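Local coordinates for protein type I modular polyketide synthase (Streptomyces albus subsp. albus, PDB 6IYR) that probably transfers malonyl-type extender units from coenzyme A to the acyl carrier protein during the assembly of salinomycin, at residues I41-S46 / A77-S82; G90-E95 / T102-L107; R207-A212 / W450-P455; V419-L424 / A439-H444. All blocks are in the same frame, centred on the assembly; numbering follows the deposited sequence.

Interaction 1 (I41-S46 / A77-S82)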
loop_
_atom_site.group_PDB
_atom_site.type_symbol
_atom_site.label_atom_id
_atom_site.label_comp_id
_atom_site.label_asym_id
_atom_site.label_seq_id
_atom_site.Cartn_x
_atom_site.Cartn_y
_atom_site.Cartn_z
ATOM N N ILE A 41 -12.539 1.150 19.896
ATOM C CA ILE A 41 -11.569 1.897 20.676
ATOM C C ILE A 41 -10.332 1.042 21.012
ATOM O O ILE A 41 -10.449 -0.112 21.405
ATOM C CB ILE A 41 -12.231 2.414 21.960
ATOM C CG1 ILE A 41 -13.306 3.435 21.607
ATOM C CG2 ILE A 41 -11.225 3.077 22.874
ATOM C CD1 ILE A 41 -14.376 3.546 22.672
ATOM N N PRO A 42 -9.133 1.616 20.843
ATOM C CA PRO A 42 -7.917 0.866 21.091
ATOM C C PRO A 42 -7.459 1.040 22.528
ATOM O O PRO A 42 -7.409 2.167 23.014
ATOM C CB PRO A 42 -6.905 1.531 20.144
ATOM C CG PRO A 42 -7.372 2.935 20.051
ATOM C CD PRO A 42 -8.868 2.846 20.078
ATOM N N TRP A 43 -7.085 -0.059 23.185
ATOM C CA TRP A 43 -6.348 0.049 24.420
ATOM C C TRP A 43 -4.995 -0.510 24.140
ATOM O O TRP A 43 -4.884 -1.636 23.624
ATOM C CB TRP A 43 -6.997 -0.786 25.534
ATOM C CG TRP A 43 -8.301 -0.265 26.063
ATOM C CD1 TRP A 43 -9.007 0.811 25.628
ATOM C CD2 TRP A 43 -9.080 -0.862 27.121
ATOM N NE1 TRP A 43 -10.187 0.938 26.367
ATOM C CE2 TRP A 43 -10.250 -0.097 27.269
ATOM C CE3 TRP A 43 -8.879 -1.957 27.964
ATOM C CZ2 TRP A 43 -11.222 -0.406 28.221
ATOM C CZ3 TRP A 43 -9.870 -2.286 28.886
ATOM C CH2 TRP A 43 -11.022 -1.519 29.000
ATOM N N THR A 44 -3.966 0.231 24.539
ATOM C CA THR A 44 -2.607 -0.173 24.297
ATOM C C THR A 44 -1.945 -0.584 25.599
ATOM O O THR A 44 -2.220 -0.043 26.644
ATOM C CB THR A 44 -1.788 0.960 23.627
ATOM O OG1 THR A 44 -1.758 2.109 24.465
ATOM C CG2 THR A 44 -2.418 1.339 22.324
ATOM N N VAL A 45 -1.116 -1.598 25.534
ATOM C CA VAL A 45 -0.303 -1.938 26.654
ATOM C C VAL A 45 1.085 -2.326 26.149
ATOM O O VAL A 45 1.237 -2.702 24.980
ATOM C CB VAL A 45 -0.971 -3.094 27.416
ATOM C CG1 VAL A 45 -0.971 -4.356 26.577
ATOM C CG2 VAL A 45 -0.277 -3.315 28.745
ATOM N N SER A 46 2.112 -2.171 26.986
ATOM C CA SER A 46 3.438 -2.670 26.638
ATOM C C SER A 46 4.209 -3.150 27.857
ATOM O O SER A 46 3.936 -2.737 28.965
ATOM C CB SER A 46 4.231 -1.568 25.967
ATOM O OG SER A 46 4.114 -0.391 26.716
ATOM N N ALA A 77 -7.226 6.655 26.969
ATOM C CA ALA A 77 -6.499 7.865 27.377
ATOM C C ALA A 77 -5.462 7.539 28.446
ATOM O O ALA A 77 -4.269 7.856 28.325
ATOM C CB ALA A 77 -7.497 8.898 27.914
ATOM N N ALA A 78 -5.921 6.831 29.469
ATOM C CA ALA A 78 -5.109 6.563 30.624
ATOM C C ALA A 78 -3.952 5.661 30.277
ATOM O O ALA A 78 -2.932 5.677 30.945
ATOM C CB ALA A 78 -5.965 5.908 31.676
ATOM N N LEU A 79 -4.151 4.794 29.302
ATOM C CA LEU A 79 -3.110 3.857 28.930
ATOM C C LEU A 79 -1.983 4.514 28.140
ATOM O O LEU A 79 -0.851 4.086 28.226
ATOM C CB LEU A 79 -3.697 2.659 28.179
ATOM C CG LEU A 79 -4.549 1.669 28.970
ATOM C CD1 LEU A 79 -5.347 0.754 28.065
ATOM C CD2 LEU A 79 -3.707 0.862 29.936
ATOM N N THR A 80 -2.315 5.552 27.381
ATOM C CA THR A 80 -1.339 6.255 26.547
ATOM C C THR A 80 -0.813 7.569 27.114
ATOM O O THR A 80 -0.460 7.646 28.286
ATOM C CB THR A 80 -1.833 6.466 25.097
ATOM O OG1 THR A 80 -3.055 7.209 25.097
ATOM C CG2 THR A 80 -2.052 5.150 24.412
ATOM N N ARG A 81 -0.768 8.578 26.242
ATOM C CA ARG A 81 -0.267 9.935 26.504
ATOM C C ARG A 81 1.222 9.995 26.852
ATOM O O ARG A 81 2.076 9.550 26.075
ATOM C CB ARG A 81 -1.076 10.574 27.634
ATOM C CG ARG A 81 -2.536 10.823 27.286
ATOM C CD ARG A 81 -3.329 11.503 28.391
ATOM N NE ARG A 81 -4.737 11.658 28.039
ATOM C CZ ARG A 81 -5.667 12.112 28.866
ATOM N NH1 ARG A 81 -5.342 12.466 30.103
ATOM N NH2 ARG A 81 -6.926 12.219 28.460
ATOM N N SER A 82 1.524 10.539 28.021
ATOM C CA SER A 82 2.905 10.714 28.449
ATOM C C SER A 82 3.709 9.424 28.552
ATOM O O SER A 82 4.897 9.421 28.227
ATOM C CB SER A 82 2.939 11.432 29.799
ATOM O OG SER A 82 2.362 10.632 30.816
#
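W43 and T44 on strand 41-47 meet L79 and T80 at the C-terminal end of helix 72-79. The strand is an outermost one, within this chain, of a three-stranded antiparallel sheet. Sheet and helices form a small alpha/beta unit at the N-terminal end of the modelled chain, consistent with the ketosynthase-to-acyltransferase linker domain of related synthases.

The apolar part rests on L79. Its CD1 lies 3.4 Å from W43 CB and 3.7 Å from W43 CG, so the leucine meets the root of the indole and not its outer ring. The two side chains cross obliquely. The indole has other partners: it stacks with F100, and NE1 bonds to the carbonyl O of P72. L79 also packs on L60 of helix 50-65.

A second group of contacts is between carbon and oxygen. L79 wraps the carbonyl oxygen of T44. L79 CB comes to 3.4 Å of T44 O, CD1 to 3.5 Å, and CG and CD2 follow close behind. This is van der Waals packing against a backbone carbonyl.

The last group joins two threonines. T80 is the first residue beyond the helical turn, and its N makes a weak bond to A77 O. In T44, OG1 stands between the backbone N and the carbonyl carbon (chi1 60°). The first torsion of T80 turns its methyl toward that hydroxyl. The side chains cross at about a right angle, and T44 OG1 abuts T80 CG2 at 3.1 Å.

Interaction 2 (G90-E95 / T102-L107)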
loop_
_atom_site.group_PDB
_atom_site.type_symbol
_atom_site.label_atom_id
_atom_site.label_comp_id
_atom_site.label_asym_id
_atom_site.label_seq_id
_atom_site.Cartn_x
_atom_site.Cartn_y
_atom_site.Cartn_z
ATOM N N GLY A 90 1.041 -4.697 22.805
ATOM C CA GLY A 90 -0.244 -5.324 22.550
ATOM C C GLY A 90 -1.317 -4.265 22.444
ATOM O O GLY A 90 -1.204 -3.186 23.028
ATOM N N VAL A 91 -2.315 -4.525 21.604
ATOM C CA VAL A 91 -3.439 -3.615 21.470
ATOM C C VAL A 91 -4.693 -4.456 21.446
ATOM O O VAL A 91 -4.725 -5.515 20.801
ATOM C CB VAL A 91 -3.378 -2.800 20.173
ATOM C CG1 VAL A 91 -4.511 -1.801 20.148
ATOM C CG2 VAL A 91 -2.047 -2.089 20.025
ATOM N N VAL A 92 -5.737 -4.007 22.144
ATOM C CA VAL A 92 -7.047 -4.619 21.933
ATOM C C VAL A 92 -8.009 -3.597 21.461
ATOM O O VAL A 92 -7.882 -2.425 21.795
ATOM C CB VAL A 92 -7.606 -5.302 23.203
ATOM C CG1 VAL A 92 -6.644 -6.392 23.659
ATOM C CG2 VAL A 92 -7.799 -4.284 24.305
ATOM N N LEU A 93 -8.884 -4.008 20.556
ATOM C CA LEU A 93 -9.857 -3.087 19.964
ATOM C C LEU A 93 -11.190 -3.643 20.329
ATOM O O LEU A 93 -11.467 -4.784 19.997
ATOM C CB LEU A 93 -9.825 -3.134 18.428
ATOM C CG LEU A 93 -8.810 -2.403 17.563
ATOM C CD1 LEU A 93 -7.801 -1.649 18.389
ATOM C CD2 LEU A 93 -8.161 -3.380 16.598
ATOM N N ALA A 94 -12.079 -2.804 20.821
ATOM C CA ALA A 94 -13.425 -3.273 21.070
ATOM C C ALA A 94 -14.298 -2.057 21.286
ATOM O O ALA A 94 -13.798 -0.942 21.469
ATOM C CB ALA A 94 -13.446 -4.200 22.288
ATOM N N GLU A 95 -15.598 -2.287 21.161
ATOM C CA GLU A 95 -16.624 -1.258 21.230
ATOM C C GLU A 95 -17.215 -1.149 22.602
ATOM O O GLU A 95 -17.757 -0.120 22.929
ATOM C CB GLU A 95 -17.769 -1.587 20.279
ATOM C CG GLU A 95 -17.321 -1.992 18.887
ATOM C CD GLU A 95 -18.430 -1.889 17.853
ATOM O OE1 GLU A 95 -19.476 -1.301 18.177
ATOM O OE2 GLU A 95 -18.259 -2.426 16.737
ATOM N N THR A 102 -13.208 -10.120 26.287
ATOM C CA THR A 102 -12.889 -11.203 25.394
ATOM C C THR A 102 -11.506 -11.016 24.783
ATOM O O THR A 102 -10.733 -11.963 24.677
ATOM C CB THR A 102 -13.923 -11.277 24.278
ATOM O OG1 THR A 102 -15.217 -11.416 24.866
ATOM C CG2 THR A 102 -13.638 -12.422 23.328
ATOM N N ALA A 103 -11.190 -9.790 24.384
ATOM C CA ALA A 103 -9.902 -9.536 23.722
ATOM C C ALA A 103 -8.734 -9.611 24.717
ATOM O O ALA A 103 -7.750 -10.293 24.461
ATOM C CB ALA A 103 -9.935 -8.177 23.045
ATOM N N LEU A 104 -8.908 -9.061 25.915
ATOM C CA LEU A 104 -7.841 -9.122 26.908
ATOM C C LEU A 104 -7.553 -10.530 27.432
ATOM O O LEU A 104 -6.439 -10.849 27.816
ATOM C CB LEU A 104 -8.139 -8.209 28.074
ATOM C CG LEU A 104 -8.067 -6.720 27.753
ATOM C CD1 LEU A 104 -8.845 -5.912 28.775
ATOM C CD2 LEU A 104 -6.634 -6.252 27.681
ATOM N N ASP A 105 -8.572 -11.350 27.538
ATOM C CA ASP A 105 -8.361 -12.682 28.040
ATOM C C ASP A 105 -7.557 -13.460 27.000
ATOM O O ASP A 105 -6.661 -14.234 27.351
ATOM C CB ASP A 105 -9.698 -13.362 28.297
ATOM C CG ASP A 105 -10.261 -13.063 29.706
ATOM O OD1 ASP A 105 -9.579 -12.434 30.544
ATOM O OD2 ASP A 105 -11.380 -13.513 29.983
ATOM N N ALA A 106 -7.878 -13.244 25.722
ATOM C CA ALA A 106 -7.105 -13.876 24.648
ATOM C C ALA A 106 -5.661 -13.386 24.645
ATOM O O ALA A 106 -4.726 -14.176 24.553
ATOM C CB ALA A 106 -7.762 -13.658 23.305
ATOM N N LEU A 107 -5.477 -12.082 24.786
ATOM C CA LEU A 107 -4.143 -11.524 24.841
ATOM C C LEU A 107 -3.369 -12.112 26.011
ATOM O O LEU A 107 -2.187 -12.458 25.891
ATOM C CB LEU A 107 -4.219 -9.990 24.917
ATOM C CG LEU A 107 -2.910 -9.224 24.924
ATOM C CD1 LEU A 107 -2.082 -9.523 23.670
ATOM C CD2 LEU A 107 -3.228 -7.744 25.029
#
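V92 points from strand 88-94 into helix 97-108, where A103, L104 and L107 receive it. The contact is buried and entirely apolar. The segments run nearly antiparallel, at 156°, with their axes 8.3 Å apart at closest approach.

A103 sits directly across from V92, and the two CB atoms are 3.7 Å apart. With chi1 at -60°, the valine keeps CG1 on the side of its backbone N. There V92 CG1 touches all three partners: A103 CB at 3.8 Å, L107 CD2 at 3.9 Å and L104 CD2 at 4.0 Å. V92 CG2 adds a second contact to L104 CD2 at 4.1 Å.

L107 swings CG opposite its backbone N (chi1 -178°), which carries CD2 to V92 CG1. L104 comes in across V92 at about a right angle. L104 also touches W43, while A103 and L107 both reach V116 on strand 116-120.

V91 and L93 turn to the other face of the sheet, against helix 431-443. One face packed by the unit's own helices and the other by the acyltransferase body is consistent with the alpha/beta linker of modular polyketide synthases.

Interaction 3 (R207-A212 / W450-P455)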
loop_
_atom_site.group_PDB
_atom_site.type_symbol
_atom_site.label_atom_id
_atom_site.label_comp_id
_atom_site.label_asym_id
_atom_site.label_seq_id
_atom_site.Cartn_x
_atom_site.Cartn_y
_atom_site.Cartn_z
ATOM N N ARG A 207 -0.397 9.610 7.751
ATOM C CA ARG A 207 0.303 10.836 8.130
ATOM C C ARG A 207 -0.397 11.599 9.247
ATOM O O ARG A 207 0.220 11.977 10.212
ATOM C CB ARG A 207 0.416 11.768 6.927
ATOM C CG ARG A 207 1.809 11.952 6.370
ATOM C CD ARG A 207 1.897 13.222 5.526
ATOM N NE ARG A 207 0.788 14.138 5.806
ATOM C CZ ARG A 207 0.877 15.308 6.439
ATOM N NH1 ARG A 207 2.037 15.770 6.883
ATOM N NH2 ARG A 207 -0.218 16.027 6.629
ATOM N N ALA A 208 -1.695 11.787 9.113
ATOM C CA ALA A 208 -2.514 12.423 10.160
ATOM C C ALA A 208 -2.452 11.666 11.500
ATOM O O ALA A 208 -2.623 12.251 12.573
ATOM C CB ALA A 208 -3.949 12.537 9.682
ATOM N N ALA A 209 -2.219 10.367 11.434
ATOM C CA ALA A 209 -2.167 9.520 12.611
ATOM C C ALA A 209 -0.759 9.490 13.173
ATOM O O ALA A 209 -0.408 8.668 14.024
ATOM C CB ALA A 209 -2.592 8.116 12.231
ATOM N N GLY A 210 0.083 10.365 12.664
ATOM C CA GLY A 210 1.396 10.538 13.234
ATOM C C GLY A 210 2.492 9.757 12.554
ATOM O O GLY A 210 3.611 9.736 13.038
ATOM N N VAL A 211 2.177 9.058 11.466
ATOM C CA VAL A 211 3.177 8.234 10.814
ATOM C C VAL A 211 3.686 8.957 9.575
ATOM O O VAL A 211 3.084 8.891 8.520
ATOM C CB VAL A 211 2.615 6.859 10.414
ATOM C CG1 VAL A 211 3.729 6.022 9.805
ATOM C CG2 VAL A 211 2.067 6.168 11.633
ATOM N N ALA A 212 4.789 9.674 9.723
ATOM C CA ALA A 212 5.335 10.446 8.625
ATOM C C ALA A 212 6.292 9.549 7.819
ATOM O O ALA A 212 7.036 8.747 8.378
ATOM C CB ALA A 212 6.050 11.675 9.168
ATOM N N TRP A 450 -1.892 7.758 19.181
ATOM C CA TRP A 450 -3.232 7.248 19.476
ATOM C C TRP A 450 -4.272 8.306 19.774
ATOM O O TRP A 450 -5.456 8.074 19.542
ATOM C CB TRP A 450 -3.162 6.205 20.569
ATOM C CG TRP A 450 -2.494 4.973 20.053
ATOM C CD1 TRP A 450 -1.268 4.527 20.371
ATOM C CD2 TRP A 450 -3.033 4.044 19.107
ATOM N NE1 TRP A 450 -0.989 3.374 19.681
ATOM C CE2 TRP A 450 -2.077 3.036 18.924
ATOM C CE3 TRP A 450 -4.240 3.963 18.401
ATOM C CZ2 TRP A 450 -2.285 1.950 18.065
ATOM C CZ3 TRP A 450 -4.467 2.868 17.605
ATOM C CH2 TRP A 450 -3.481 1.889 17.418
ATOM N N ASP A 451 -3.820 9.508 20.139
ATOM C CA ASP A 451 -4.694 10.671 20.263
ATOM C C ASP A 451 -5.473 10.993 18.983
ATOM O O ASP A 451 -6.533 11.626 19.046
ATOM C CB ASP A 451 -3.877 11.900 20.690
ATOM C CG ASP A 451 -3.354 11.793 22.134
ATOM O OD1 ASP A 451 -3.911 10.993 22.908
ATOM O OD2 ASP A 451 -2.382 12.495 22.491
ATOM N N THR A 452 -4.975 10.559 17.821
ATOM C CA THR A 452 -5.564 11.003 16.570
ATOM C C THR A 452 -6.758 10.148 16.205
ATOM O O THR A 452 -7.486 10.452 15.260
ATOM C CB THR A 452 -4.514 11.019 15.428
ATOM O OG1 THR A 452 -3.947 9.710 15.244
ATOM C CG2 THR A 452 -3.397 11.991 15.791
ATOM N N VAL A 453 -6.944 9.065 16.951
ATOM C CA VAL A 453 -8.073 8.186 16.757
ATOM C C VAL A 453 -9.144 8.473 17.795
ATOM O O VAL A 453 -8.972 8.198 18.969
ATOM C CB VAL A 453 -7.674 6.719 16.940
ATOM C CG1 VAL A 453 -8.931 5.846 16.975
ATOM C CG2 VAL A 453 -6.710 6.311 15.842
ATOM N N ARG A 454 -10.276 8.977 17.352
ATOM C CA ARG A 454 -11.238 9.495 18.278
ATOM C C ARG A 454 -12.439 8.589 18.370
ATOM O O ARG A 454 -12.844 7.950 17.398
ATOM C CB ARG A 454 -11.647 10.914 17.906
ATOM C CG ARG A 454 -10.579 11.943 18.258
ATOM C CD ARG A 454 -11.103 13.368 18.118
ATOM N NE ARG A 454 -10.037 14.310 17.761
ATOM C CZ ARG A 454 -10.220 15.478 17.142
ATOM N NH1 ARG A 454 -11.440 15.890 16.809
ATOM N NH2 ARG A 454 -9.173 16.243 16.854
ATOM N N PRO A 455 -12.939 8.441 19.589
ATOM C CA PRO A 455 -14.286 7.946 19.766
ATOM C C PRO A 455 -15.262 8.722 18.891
ATOM O O PRO A 455 -16.208 8.128 18.397
ATOM C CB PRO A 455 -14.557 8.193 21.245
ATOM C CG PRO A 455 -13.206 8.305 21.889
ATOM C CD PRO A 455 -12.317 8.891 20.847
#
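T452 leans against the end of helix 188-208, touching A208 and A209. The second segment begins in a short 3-10 turn. The side chain of W450, its first residue, leaves the backbone away from the helix end. Its ring meets W442 edge-to-face and packs on P42 and T44. W450 O also accepts the bond from V453 N (3.1 Å), which closes a turn that holds D451 and T452.

T452 carries the contact. Its first torsion (chi1 59°) splits the two branches over the helix end. T452 CG2 sits 3.3 Å from A208 O. T452 OG1 lies 3.2 Å from A209 CA and 3.7 Å from A209 CB. The surface it meets is shaped by a Schellman motif. G210, with positive phi, is the C-prime residue; V211 N bonds to W206 O, and G210 N bonds to R207 O at 2.9 Å. The hydroxyl of T452 is hydrogen-bonded to D449 O while it packs on A209. A209 also shares a backbone hydrogen bond with D449, so D449 bonds both to T452 and to A209.

Beyond T452 the chain becomes extended. V453 packs on L435 of helix 431-443. R454 makes backbone bonds to L36 and S38, so strand 453-454 runs parallel to strand 36-37. This course is consistent with the C-terminal linker that follows the acyltransferase fold in modular synthases and runs back past the N-terminal unit. The contact thus lies where the chain passes from the end of helix 188-208, along helix 431-443, to a strand near the N-terminus.

Interaction 4 (V419-L424 / A439-H444)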
loop_
_atom_site.group_PDB
_atom_site.type_symbol
_atom_site.label_atom_id
_atom_site.label_comp_id
_atom_site.label_asym_id
_atom_site.label_seq_id
_atom_site.Cartn_x
_atom_site.Cartn_y
_atom_site.Cartn_z
ATOM N N VAL A 419 9.475 -5.372 9.067
ATOM C CA VAL A 419 8.138 -5.880 8.870
ATOM C C VAL A 419 7.414 -5.191 7.715
ATOM O O VAL A 419 7.747 -4.087 7.345
ATOM C CB VAL A 419 7.294 -5.734 10.148
ATOM C CG1 VAL A 419 7.891 -6.545 11.269
ATOM C CG2 VAL A 419 7.191 -4.283 10.560
ATOM N N THR A 420 6.442 -5.884 7.146
ATOM C CA THR A 420 5.627 -5.369 6.071
ATOM C C THR A 420 4.182 -5.497 6.424
ATOM O O THR A 420 3.780 -6.492 6.989
ATOM C CB THR A 420 5.699 -6.215 4.801
ATOM O OG1 THR A 420 6.855 -7.040 4.812
ATOM C CG2 THR A 420 5.663 -5.346 3.598
ATOM N N GLN A 421 3.402 -4.502 6.054
ATOM C CA GLN A 421 1.991 -4.547 6.284
ATOM C C GLN A 421 1.196 -3.680 5.330
ATOM O O GLN A 421 1.723 -2.824 4.669
ATOM C CB GLN A 421 1.673 -4.178 7.709
ATOM C CG GLN A 421 1.786 -2.720 8.009
ATOM C CD GLN A 421 1.009 -2.392 9.235
ATOM O OE1 GLN A 421 -0.146 -2.036 9.153
ATOM N NE2 GLN A 421 1.621 -2.555 10.376
ATOM N N GLY A 422 -0.086 -3.977 5.246
ATOM C CA GLY A 422 -1.017 -3.243 4.434
ATOM C C GLY A 422 -1.836 -2.250 5.224
ATOM O O GLY A 422 -1.557 -1.941 6.368
ATOM N N THR A 423 -2.837 -1.727 4.552
ATOM C CA THR A 423 -3.788 -0.807 5.120
ATOM C C THR A 423 -5.179 -1.412 5.180
ATOM O O THR A 423 -5.643 -1.791 6.257
ATOM C CB THR A 423 -3.789 0.543 4.390
ATOM O OG1 THR A 423 -2.491 1.110 4.481
ATOM C CG2 THR A 423 -4.711 1.516 5.032
ATOM N N LEU A 424 -5.849 -1.500 4.038
ATOM C CA LEU A 424 -7.141 -2.105 3.979
ATOM C C LEU A 424 -7.073 -3.450 3.321
ATOM O O LEU A 424 -6.046 -3.842 2.756
ATOM C CB LEU A 424 -8.071 -1.205 3.241
ATOM C CG LEU A 424 -8.164 0.245 3.736
ATOM C CD1 LEU A 424 -9.154 0.961 2.833
ATOM C CD2 LEU A 424 -8.651 0.396 5.177
ATOM N N ALA A 439 -2.642 -0.634 14.631
ATOM C CA ALA A 439 -2.199 -1.409 15.797
ATOM C C ALA A 439 -1.012 -2.279 15.492
ATOM O O ALA A 439 -0.080 -2.361 16.291
ATOM C CB ALA A 439 -3.336 -2.287 16.304
ATOM N N GLU A 440 -1.094 -3.047 14.414
ATOM C CA GLU A 440 0.041 -3.871 13.997
ATOM C C GLU A 440 1.274 -3.020 13.872
ATOM O O GLU A 440 2.370 -3.414 14.278
ATOM C CB GLU A 440 -0.180 -4.505 12.638
ATOM C CG GLU A 440 -1.259 -5.546 12.607
ATOM C CD GLU A 440 -1.686 -5.849 11.195
ATOM O OE1 GLU A 440 -0.786 -5.936 10.319
ATOM O OE2 GLU A 440 -2.912 -5.938 10.973
ATOM N N ALA A 441 1.114 -1.905 13.200
ATOM C CA ALA A 441 2.264 -1.024 13.002
ATOM C C ALA A 441 2.841 -0.623 14.347
ATOM O O ALA A 441 4.042 -0.729 14.585
ATOM C CB ALA A 441 1.852 0.211 12.249
ATOM N N TRP A 442 1.990 -0.060 15.188
ATOM C CA TRP A 442 2.416 0.424 16.504
ATOM C C TRP A 442 3.100 -0.675 17.316
ATOM O O TRP A 442 4.159 -0.450 17.899
ATOM C CB TRP A 442 1.227 1.025 17.259
ATOM C CG TRP A 442 1.598 1.536 18.581
ATOM C CD1 TRP A 442 2.111 2.756 18.861
ATOM C CD2 TRP A 442 1.569 0.810 19.826
ATOM N NE1 TRP A 442 2.426 2.839 20.196
ATOM C CE2 TRP A 442 2.051 1.678 20.820
ATOM C CE3 TRP A 442 1.084 -0.446 20.204
ATOM C CZ2 TRP A 442 2.087 1.328 22.172
ATOM C CZ3 TRP A 442 1.130 -0.803 21.552
ATOM C CH2 TRP A 442 1.638 0.079 22.514
ATOM N N THR A 443 2.609 -1.903 17.235
ATOM C CA THR A 443 3.249 -2.957 17.991
ATOM C C THR A 443 4.649 -3.208 17.495
ATOM O O THR A 443 5.462 -3.778 18.214
ATOM C CB THR A 443 2.448 -4.284 18.031
ATOM O OG1 THR A 443 2.321 -4.862 16.729
ATOM C CG2 THR A 443 1.070 -4.068 18.708
ATOM N N HIS A 444 4.945 -2.789 16.264
ATOM C CA HIS A 444 6.267 -3.048 15.710
ATOM C C HIS A 444 7.166 -1.840 15.863
ATOM O O HIS A 444 8.330 -1.872 15.464
ATOM C CB HIS A 444 6.168 -3.432 14.230
ATOM C CG HIS A 444 5.583 -4.780 14.005
ATOM N ND1 HIS A 444 5.875 -5.855 14.819
ATOM C CD2 HIS A 444 4.597 -5.194 13.177
ATOM C CE1 HIS A 444 5.164 -6.901 14.436
ATOM N NE2 HIS A 444 4.432 -6.541 13.399
#
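V419 lies over the imidazole of H444, and Q421 reaches the helical turn at E440 and A441. Strand 419-421 is an outermost strand of the four-stranded parallel sheet, in the part that resembles an alpha/beta-hydrolase core in acyltransferases of this family. Helix 431-443 packs beside it.

The V419 contact is a CH-pi interaction. CG1 stands over the face of the ring, only 5° off its normal, and V419 CG1 is 4.0 Å from H444 CG. V419 CG2 comes to 3.8 Å of H444 CD2. This puts CG1 over the ring centre and leaves CG2 beside the CG-CD2 edge.

Q421 extends beyond CG toward the helix. Its amide end rests on A441, with Q421 CD 4.1 Å from A441 CB. E440 runs obliquely past it. The amide and carboxylate planes are 23° apart, and E440 OE1 comes to 4.0 Å of Q421 CB. W206 of helix 188-208 touches both Q421 and A441.

Further out, backbone bonds set both partners. V419 is paired with G392 and F394, and Q421 with F394 and E396, which keeps the strand in the sheet. H444 N bonds to A441 O at 2.8 Å. The imidazole ND1 has a weak bond to the carbonyl O of G120.

The ring's opposite face is met by T443 OG1, which lies over its centre. That hydroxyl is fixed by a bond in which T443 OG1 donates to E440 O at 2.8 Å, tilted 35° from the carbonyl plane.

Interactions 1 and 2 share one sheet, with centres 12 Å apart. W43 N and V92 O, 2.9 Å apart, probably form a hydrogen bond between their strands. W442 and W450 connect this unit to the rest: V91 CG2 is 3.5 Å from W442 CE3, and T44 CG2 is 3.6 Å from W450 NE1. The same two tryptophans join interactions 3 and 4, whose centres lie about 14 Å apart. Interaction 4 reaches the acyltransferase core. S220, in a GxSxG pattern, is probably its nucleophile. It follows strand 215-218, at the other edge of the sheet from 419-421, and takes part in none of the four contacts.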